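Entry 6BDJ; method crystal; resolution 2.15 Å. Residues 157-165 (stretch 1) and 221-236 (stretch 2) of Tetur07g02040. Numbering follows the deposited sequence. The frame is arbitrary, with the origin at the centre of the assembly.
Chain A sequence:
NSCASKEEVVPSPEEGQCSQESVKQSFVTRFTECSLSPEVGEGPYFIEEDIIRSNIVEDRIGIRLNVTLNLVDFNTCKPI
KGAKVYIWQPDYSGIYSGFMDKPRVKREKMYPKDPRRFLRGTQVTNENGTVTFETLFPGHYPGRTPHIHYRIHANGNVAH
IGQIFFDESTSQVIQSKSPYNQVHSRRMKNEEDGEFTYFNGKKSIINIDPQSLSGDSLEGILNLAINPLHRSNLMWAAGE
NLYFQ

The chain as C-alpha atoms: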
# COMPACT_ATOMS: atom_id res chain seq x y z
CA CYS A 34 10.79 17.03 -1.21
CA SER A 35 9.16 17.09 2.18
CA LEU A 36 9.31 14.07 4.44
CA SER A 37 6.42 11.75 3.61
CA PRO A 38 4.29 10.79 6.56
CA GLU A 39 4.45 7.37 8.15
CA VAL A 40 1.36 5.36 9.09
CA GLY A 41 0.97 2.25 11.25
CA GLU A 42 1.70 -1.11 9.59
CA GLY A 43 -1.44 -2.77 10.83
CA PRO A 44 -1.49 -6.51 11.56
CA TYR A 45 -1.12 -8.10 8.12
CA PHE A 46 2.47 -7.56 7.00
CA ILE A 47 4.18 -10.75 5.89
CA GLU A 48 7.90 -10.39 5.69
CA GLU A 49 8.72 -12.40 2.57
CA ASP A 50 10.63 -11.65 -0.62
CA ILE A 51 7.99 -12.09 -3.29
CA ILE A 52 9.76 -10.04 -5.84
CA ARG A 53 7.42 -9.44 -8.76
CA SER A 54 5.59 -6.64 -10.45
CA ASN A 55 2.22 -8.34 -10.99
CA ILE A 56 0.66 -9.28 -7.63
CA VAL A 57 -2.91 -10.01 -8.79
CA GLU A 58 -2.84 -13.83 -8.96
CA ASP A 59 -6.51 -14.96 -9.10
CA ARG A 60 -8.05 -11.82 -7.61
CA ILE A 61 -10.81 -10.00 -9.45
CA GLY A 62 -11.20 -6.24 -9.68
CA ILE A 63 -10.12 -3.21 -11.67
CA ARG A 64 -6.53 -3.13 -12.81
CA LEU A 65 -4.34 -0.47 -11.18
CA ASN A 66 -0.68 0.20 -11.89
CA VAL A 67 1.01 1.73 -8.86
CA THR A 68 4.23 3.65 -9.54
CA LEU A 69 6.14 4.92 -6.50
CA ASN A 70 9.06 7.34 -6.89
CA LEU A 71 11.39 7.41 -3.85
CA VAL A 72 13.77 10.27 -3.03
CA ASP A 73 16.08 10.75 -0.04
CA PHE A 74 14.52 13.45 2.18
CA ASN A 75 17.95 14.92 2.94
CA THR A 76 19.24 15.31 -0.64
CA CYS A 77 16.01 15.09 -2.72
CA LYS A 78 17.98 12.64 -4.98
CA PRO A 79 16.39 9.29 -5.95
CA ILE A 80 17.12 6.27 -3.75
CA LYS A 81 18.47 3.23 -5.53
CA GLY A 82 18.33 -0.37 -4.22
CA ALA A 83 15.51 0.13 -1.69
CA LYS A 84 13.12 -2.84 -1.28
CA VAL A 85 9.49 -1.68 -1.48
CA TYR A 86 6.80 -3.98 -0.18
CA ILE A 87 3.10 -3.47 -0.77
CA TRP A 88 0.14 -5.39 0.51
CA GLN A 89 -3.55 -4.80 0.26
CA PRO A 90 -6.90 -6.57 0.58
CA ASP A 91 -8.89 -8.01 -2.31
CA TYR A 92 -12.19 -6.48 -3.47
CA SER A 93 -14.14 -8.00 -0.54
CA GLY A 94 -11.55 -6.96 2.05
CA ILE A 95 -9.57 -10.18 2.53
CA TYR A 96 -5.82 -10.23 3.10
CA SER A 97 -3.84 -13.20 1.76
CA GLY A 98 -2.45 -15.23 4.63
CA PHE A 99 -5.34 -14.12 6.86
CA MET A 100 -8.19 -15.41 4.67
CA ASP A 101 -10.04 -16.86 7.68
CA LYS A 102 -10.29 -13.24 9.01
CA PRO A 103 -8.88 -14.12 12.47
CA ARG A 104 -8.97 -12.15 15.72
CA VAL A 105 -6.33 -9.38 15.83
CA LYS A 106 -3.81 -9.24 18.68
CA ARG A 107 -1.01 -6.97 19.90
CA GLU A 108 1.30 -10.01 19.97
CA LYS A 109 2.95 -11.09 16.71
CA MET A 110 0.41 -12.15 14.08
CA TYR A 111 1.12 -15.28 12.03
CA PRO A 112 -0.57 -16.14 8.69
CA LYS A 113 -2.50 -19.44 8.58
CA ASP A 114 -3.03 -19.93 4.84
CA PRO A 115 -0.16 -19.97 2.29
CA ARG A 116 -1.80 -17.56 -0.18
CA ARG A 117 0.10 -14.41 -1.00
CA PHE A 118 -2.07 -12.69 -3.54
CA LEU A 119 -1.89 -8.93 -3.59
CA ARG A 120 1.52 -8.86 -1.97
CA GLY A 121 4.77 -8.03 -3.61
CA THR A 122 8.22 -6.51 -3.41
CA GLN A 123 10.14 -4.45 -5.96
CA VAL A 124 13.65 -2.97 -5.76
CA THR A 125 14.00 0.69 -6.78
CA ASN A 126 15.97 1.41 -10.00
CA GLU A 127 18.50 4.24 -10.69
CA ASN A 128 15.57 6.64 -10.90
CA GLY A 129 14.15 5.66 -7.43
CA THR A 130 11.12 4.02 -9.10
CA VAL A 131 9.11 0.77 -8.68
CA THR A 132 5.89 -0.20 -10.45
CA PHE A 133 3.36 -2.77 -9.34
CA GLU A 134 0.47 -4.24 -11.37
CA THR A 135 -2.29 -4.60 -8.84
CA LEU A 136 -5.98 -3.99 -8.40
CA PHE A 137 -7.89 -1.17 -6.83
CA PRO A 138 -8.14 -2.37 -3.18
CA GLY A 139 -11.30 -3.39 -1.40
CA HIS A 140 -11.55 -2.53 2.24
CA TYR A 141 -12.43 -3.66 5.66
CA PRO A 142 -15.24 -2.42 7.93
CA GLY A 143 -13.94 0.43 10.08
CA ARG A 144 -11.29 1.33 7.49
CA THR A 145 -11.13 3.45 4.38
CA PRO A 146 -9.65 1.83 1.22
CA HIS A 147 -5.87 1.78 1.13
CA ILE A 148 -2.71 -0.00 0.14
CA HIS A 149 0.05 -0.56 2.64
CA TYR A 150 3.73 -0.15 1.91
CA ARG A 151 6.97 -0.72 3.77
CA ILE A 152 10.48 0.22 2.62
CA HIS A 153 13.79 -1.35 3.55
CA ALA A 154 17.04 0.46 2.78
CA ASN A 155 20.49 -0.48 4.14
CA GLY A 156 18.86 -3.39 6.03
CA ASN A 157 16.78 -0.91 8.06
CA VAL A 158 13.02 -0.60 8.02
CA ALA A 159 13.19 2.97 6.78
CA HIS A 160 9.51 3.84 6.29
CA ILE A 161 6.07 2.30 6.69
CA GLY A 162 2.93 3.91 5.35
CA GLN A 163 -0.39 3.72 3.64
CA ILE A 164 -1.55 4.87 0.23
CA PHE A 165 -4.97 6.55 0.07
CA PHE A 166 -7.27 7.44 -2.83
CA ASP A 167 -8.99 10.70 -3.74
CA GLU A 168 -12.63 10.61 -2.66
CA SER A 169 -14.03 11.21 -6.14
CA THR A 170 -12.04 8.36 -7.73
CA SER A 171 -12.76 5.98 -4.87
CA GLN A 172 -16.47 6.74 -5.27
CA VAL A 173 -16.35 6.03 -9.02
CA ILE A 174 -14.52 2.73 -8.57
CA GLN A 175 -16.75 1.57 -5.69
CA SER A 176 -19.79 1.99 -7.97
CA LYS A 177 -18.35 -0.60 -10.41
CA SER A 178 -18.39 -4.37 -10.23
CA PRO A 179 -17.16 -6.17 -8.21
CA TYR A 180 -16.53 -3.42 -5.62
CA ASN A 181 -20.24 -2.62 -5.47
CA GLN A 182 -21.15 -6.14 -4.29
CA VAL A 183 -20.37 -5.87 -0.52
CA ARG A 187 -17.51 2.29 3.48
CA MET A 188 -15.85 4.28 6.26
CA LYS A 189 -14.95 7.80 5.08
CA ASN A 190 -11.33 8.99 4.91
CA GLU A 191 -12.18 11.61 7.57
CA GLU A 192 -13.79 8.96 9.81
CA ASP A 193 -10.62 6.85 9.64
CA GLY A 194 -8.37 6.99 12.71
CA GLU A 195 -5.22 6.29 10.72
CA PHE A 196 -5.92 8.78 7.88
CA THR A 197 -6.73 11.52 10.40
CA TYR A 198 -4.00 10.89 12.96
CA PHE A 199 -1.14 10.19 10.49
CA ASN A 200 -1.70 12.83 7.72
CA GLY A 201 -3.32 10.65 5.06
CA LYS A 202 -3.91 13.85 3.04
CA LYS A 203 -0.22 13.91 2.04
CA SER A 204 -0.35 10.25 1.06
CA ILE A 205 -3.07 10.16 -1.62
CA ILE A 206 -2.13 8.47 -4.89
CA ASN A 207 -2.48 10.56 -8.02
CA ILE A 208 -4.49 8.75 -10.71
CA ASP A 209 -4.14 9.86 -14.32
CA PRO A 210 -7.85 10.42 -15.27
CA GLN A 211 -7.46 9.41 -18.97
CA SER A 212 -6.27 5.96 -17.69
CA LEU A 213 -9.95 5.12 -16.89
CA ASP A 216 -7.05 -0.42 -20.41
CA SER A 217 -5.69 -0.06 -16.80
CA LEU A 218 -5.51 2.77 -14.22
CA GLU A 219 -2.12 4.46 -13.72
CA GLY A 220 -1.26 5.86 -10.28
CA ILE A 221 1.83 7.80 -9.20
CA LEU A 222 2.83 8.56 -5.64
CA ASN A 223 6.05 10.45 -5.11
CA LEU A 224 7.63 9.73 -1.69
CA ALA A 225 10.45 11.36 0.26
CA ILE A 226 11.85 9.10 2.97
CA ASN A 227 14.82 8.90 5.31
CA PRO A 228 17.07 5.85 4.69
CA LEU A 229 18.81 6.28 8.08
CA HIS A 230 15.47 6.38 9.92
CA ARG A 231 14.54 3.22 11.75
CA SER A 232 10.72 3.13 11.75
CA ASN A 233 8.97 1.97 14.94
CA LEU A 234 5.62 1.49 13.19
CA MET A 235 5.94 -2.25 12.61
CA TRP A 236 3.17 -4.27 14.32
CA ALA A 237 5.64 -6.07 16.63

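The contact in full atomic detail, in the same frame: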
# COMPACT_ATOMS: atom_id res chain seq x y z
N ASN A 157 17.62 -1.55 7.06
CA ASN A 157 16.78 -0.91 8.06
C ASN A 157 15.38 -0.80 7.47
O ASN A 157 15.21 -0.57 6.25
CB ASN A 157 17.25 0.51 8.44
CG ASN A 157 18.35 0.52 9.47
OD1 ASN A 157 18.92 -0.51 9.83
ND2 ASN A 157 18.67 1.71 9.93
N VAL A 158 14.40 -0.90 8.36
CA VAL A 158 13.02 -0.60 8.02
C VAL A 158 12.96 0.92 8.05
O VAL A 158 12.87 1.52 9.11
CB VAL A 158 12.02 -1.20 9.02
CG1 VAL A 158 10.60 -1.04 8.48
CG2 VAL A 158 12.33 -2.66 9.32
N ALA A 159 13.04 1.54 6.88
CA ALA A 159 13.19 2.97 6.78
C ALA A 159 11.88 3.75 6.88
O ALA A 159 11.87 4.89 7.36
CB ALA A 159 13.92 3.31 5.49
N HIS A 160 10.78 3.13 6.43
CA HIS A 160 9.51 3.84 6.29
C HIS A 160 8.37 2.88 6.07
O HIS A 160 8.48 1.97 5.26
CB HIS A 160 9.58 4.83 5.12
CG HIS A 160 8.50 5.87 5.14
ND1 HIS A 160 8.73 7.17 5.53
CD2 HIS A 160 7.18 5.80 4.83
CE1 HIS A 160 7.60 7.86 5.44
NE2 HIS A 160 6.65 7.05 5.01
N ILE A 161 7.29 3.09 6.80
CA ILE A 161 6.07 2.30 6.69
C ILE A 161 4.94 3.30 6.51
O ILE A 161 4.86 4.32 7.23
CB ILE A 161 5.79 1.48 7.96
CG1 ILE A 161 6.86 0.42 8.16
CG2 ILE A 161 4.39 0.84 7.90
CD1 ILE A 161 6.82 -0.25 9.53
N GLY A 162 4.05 3.02 5.59
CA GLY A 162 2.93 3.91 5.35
C GLY A 162 1.75 3.24 4.71
O GLY A 162 1.64 2.00 4.68
N GLN A 163 0.84 4.11 4.28
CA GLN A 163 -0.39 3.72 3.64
C GLN A 163 -0.69 4.69 2.52
O GLN A 163 -0.49 5.88 2.67
CB GLN A 163 -1.53 3.69 4.64
CG GLN A 163 -1.40 2.52 5.61
CD GLN A 163 -2.57 2.37 6.57
OE1 GLN A 163 -3.69 2.81 6.28
NE2 GLN A 163 -2.31 1.74 7.71
N ILE A 164 -1.17 4.14 1.42
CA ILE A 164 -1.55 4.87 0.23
C ILE A 164 -3.07 5.02 0.26
O ILE A 164 -3.80 4.04 0.40
CB ILE A 164 -1.12 4.11 -1.03
CG1 ILE A 164 0.38 3.83 -0.99
CG2 ILE A 164 -1.49 4.89 -2.28
CD1 ILE A 164 0.88 2.86 -2.03
N PHE A 165 -3.54 6.25 0.10
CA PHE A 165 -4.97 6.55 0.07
C PHE A 165 -5.38 7.01 -1.32
O PHE A 165 -4.54 7.31 -2.17
CB PHE A 165 -5.29 7.60 1.14
CG PHE A 165 -4.97 7.12 2.53
CD1 PHE A 165 -5.82 6.24 3.17
CD2 PHE A 165 -3.81 7.51 3.18
CE1 PHE A 165 -5.53 5.76 4.45
CE2 PHE A 165 -3.51 7.05 4.46
CZ PHE A 165 -4.39 6.18 5.11
N ILE A 221 0.47 7.37 -9.58
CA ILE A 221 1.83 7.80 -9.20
C ILE A 221 1.75 8.39 -7.80
O ILE A 221 0.90 9.23 -7.51
CB ILE A 221 2.42 8.88 -10.15
CG1 ILE A 221 2.60 8.31 -11.57
CG2 ILE A 221 3.76 9.38 -9.61
CD1 ILE A 221 1.40 8.45 -12.48
N LEU A 222 2.64 7.93 -6.93
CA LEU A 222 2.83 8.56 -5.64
C LEU A 222 4.31 8.81 -5.51
O LEU A 222 5.13 7.89 -5.64
CB LEU A 222 2.34 7.64 -4.53
CG LEU A 222 2.43 8.14 -3.09
CD1 LEU A 222 1.50 9.32 -2.86
CD2 LEU A 222 2.12 6.97 -2.18
N ASN A 223 4.67 10.07 -5.30
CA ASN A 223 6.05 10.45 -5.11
C ASN A 223 6.28 10.48 -3.61
O ASN A 223 5.52 11.13 -2.91
CB ASN A 223 6.28 11.83 -5.74
CG ASN A 223 6.05 11.82 -7.23
OD1 ASN A 223 6.40 10.86 -7.89
ND2 ASN A 223 5.47 12.88 -7.76
N LEU A 224 7.28 9.75 -3.12
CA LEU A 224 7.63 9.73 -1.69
C LEU A 224 9.04 10.24 -1.42
O LEU A 224 9.98 10.01 -2.20
CB LEU A 224 7.49 8.30 -1.11
CG LEU A 224 6.08 7.68 -1.19
CD1 LEU A 224 6.08 6.17 -0.97
CD2 LEU A 224 5.12 8.37 -0.23
N ALA A 225 9.17 10.96 -0.31
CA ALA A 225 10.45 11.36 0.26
C ALA A 225 10.59 10.66 1.59
O ALA A 225 9.78 10.87 2.49
CB ALA A 225 10.50 12.87 0.44
N ILE A 226 11.61 9.83 1.73
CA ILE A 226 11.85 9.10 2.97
C ILE A 226 13.25 9.36 3.51
O ILE A 226 14.02 10.11 2.93
CB ILE A 226 11.61 7.58 2.76
CG1 ILE A 226 12.55 7.00 1.69
CG2 ILE A 226 10.16 7.30 2.36
CD1 ILE A 226 12.88 5.57 2.01
N ASN A 227 13.55 8.76 4.65
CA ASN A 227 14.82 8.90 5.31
C ASN A 227 15.46 7.53 5.47
O ASN A 227 15.04 6.76 6.33
CB ASN A 227 14.59 9.54 6.69
CG ASN A 227 15.89 9.92 7.37
OD1 ASN A 227 16.99 9.67 6.86
ND2 ASN A 227 15.79 10.49 8.55
N PRO A 228 16.47 7.20 4.63
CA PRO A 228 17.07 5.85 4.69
C PRO A 228 17.82 5.50 5.98
O PRO A 228 18.07 4.31 6.22
CB PRO A 228 18.02 5.81 3.48
CG PRO A 228 18.24 7.21 3.09
CD PRO A 228 17.04 7.99 3.53
N LEU A 229 18.18 6.51 6.78
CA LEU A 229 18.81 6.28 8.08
C LEU A 229 17.76 6.05 9.16
O LEU A 229 18.08 5.47 10.20
CB LEU A 229 19.70 7.47 8.48
N HIS A 230 16.53 6.51 8.93
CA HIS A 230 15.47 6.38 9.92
C HIS A 230 15.20 4.92 10.15
O HIS A 230 15.13 4.17 9.20
CB HIS A 230 14.19 7.09 9.49
CG HIS A 230 13.14 7.14 10.57
ND1 HIS A 230 13.34 7.78 11.78
CD2 HIS A 230 11.89 6.61 10.63
CE1 HIS A 230 12.27 7.64 12.53
NE2 HIS A 230 11.37 6.94 11.86
N ARG A 231 15.11 4.51 11.41
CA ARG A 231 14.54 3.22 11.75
C ARG A 231 13.11 3.49 12.19
O ARG A 231 12.89 4.15 13.22
CB ARG A 231 15.30 2.55 12.88
CG ARG A 231 16.69 2.04 12.52
CD ARG A 231 17.24 1.11 13.59
NE ARG A 231 17.04 1.66 14.95
CZ ARG A 231 17.96 2.21 15.74
NH1 ARG A 231 17.59 2.67 16.94
NH2 ARG A 231 19.24 2.30 15.37
N SER A 232 12.14 3.00 11.41
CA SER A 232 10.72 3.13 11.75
C SER A 232 10.44 2.33 13.02
O SER A 232 11.12 1.37 13.31
CB SER A 232 9.84 2.63 10.59
OG SER A 232 8.46 2.84 10.85
N ASN A 233 9.45 2.76 13.79
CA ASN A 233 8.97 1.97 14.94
C ASN A 233 7.49 1.62 14.74
O ASN A 233 6.78 1.30 15.70
CB ASN A 233 9.22 2.71 16.30
CG ASN A 233 8.42 3.99 16.45
OD1 ASN A 233 7.82 4.51 15.50
ND2 ASN A 233 8.42 4.53 17.66
N LEU A 234 7.04 1.66 13.49
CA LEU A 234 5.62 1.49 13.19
C LEU A 234 5.23 0.08 12.77
O LEU A 234 4.07 -0.16 12.39
CB LEU A 234 5.18 2.54 12.16
CG LEU A 234 5.12 3.92 12.84
CD1 LEU A 234 5.03 5.02 11.81
CD2 LEU A 234 3.93 4.05 13.77
N MET A 235 6.18 -0.85 12.87
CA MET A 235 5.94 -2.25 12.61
C MET A 235 5.00 -2.76 13.71
O MET A 235 5.02 -2.23 14.82
CB MET A 235 7.23 -3.09 12.49
CG MET A 235 8.32 -2.87 13.54
SD MET A 235 9.50 -1.50 13.33
CE MET A 235 9.33 -0.94 11.65
N TRP A 236 4.17 -3.75 13.39
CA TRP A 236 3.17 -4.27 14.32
C TRP A 236 3.75 -4.87 15.59
O TRP A 236 3.15 -4.71 16.65
CB TRP A 236 2.29 -5.29 13.61
CG TRP A 236 1.14 -5.78 14.41
CD1 TRP A 236 1.07 -6.96 15.06
CD2 TRP A 236 -0.07 -5.07 14.71
NE1 TRP A 236 -0.14 -7.07 15.72
CE2 TRP A 236 -0.84 -5.90 15.55
CE3 TRP A 236 -0.57 -3.81 14.35
CZ2 TRP A 236 -2.12 -5.54 16.00
CZ3 TRP A 236 -1.84 -3.44 14.80
CH2 TRP A 236 -2.60 -4.30 15.63
O HOH W 1 11.57 7.45 6.52

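Stretch 2 enters as a strand, 221-226, and leaves as a loop that runs beside strand 157-165. The two strands do not pair; their axes come no closer than 8.4 Å. Side chains bridge that gap.

Leu 222 points toward stretch 1, and its CD2 lies 3.8 Å from CG1 of Ile 164. Ile 226 also points toward stretch 1. Its CG2 sits over one face of the His 160 ring, 3.8 Å from the ring centroid and 28° off the normal, a CH-pi contact. Its CD1 is 4.3 Å from CB of Ala 159.

A type I turn follows from Asn 227 to His 230. It is closed by His 230 N donating to Asn 227 O at 3.0 Å. Water 1 ties the start of the turn to stretch 1. The water 1 oxygen accepts from Asn 227 N at 3.0 Å, donates to Ala 159 O at 2.7 Å and is hydrogen-bonded to His 160 ND1 at 3.0 Å. CB of Ala 159 packs 3.7 Å from Asn 227 O.

From the last residue of the turn onward the backbones come close. Ala 159 CA makes a nearly straight CA-H...O contact with His 230 O, at 3.3 Å. Arg 231 CA makes a longer one with Val 158 O, at 3.6 Å. The same carbonyl accepts the one direct hydrogen bond between the stretches, from Ser 232 N to Val 158 O, 2.8 Å and almost linear at 174°.

Ser 232 OG accepts from Leu 234 N at 3.2 Å, which braces the loop. CB of Leu 234 lies 4.2 Å from CD1 of Ile 161. The side chain of Met 235 starts sideways, but its end comes nearer. Its CE is 3.4 Å from both Val 158 CG1 and Ile 161 CD1, joining these two side chains in one apolar cluster.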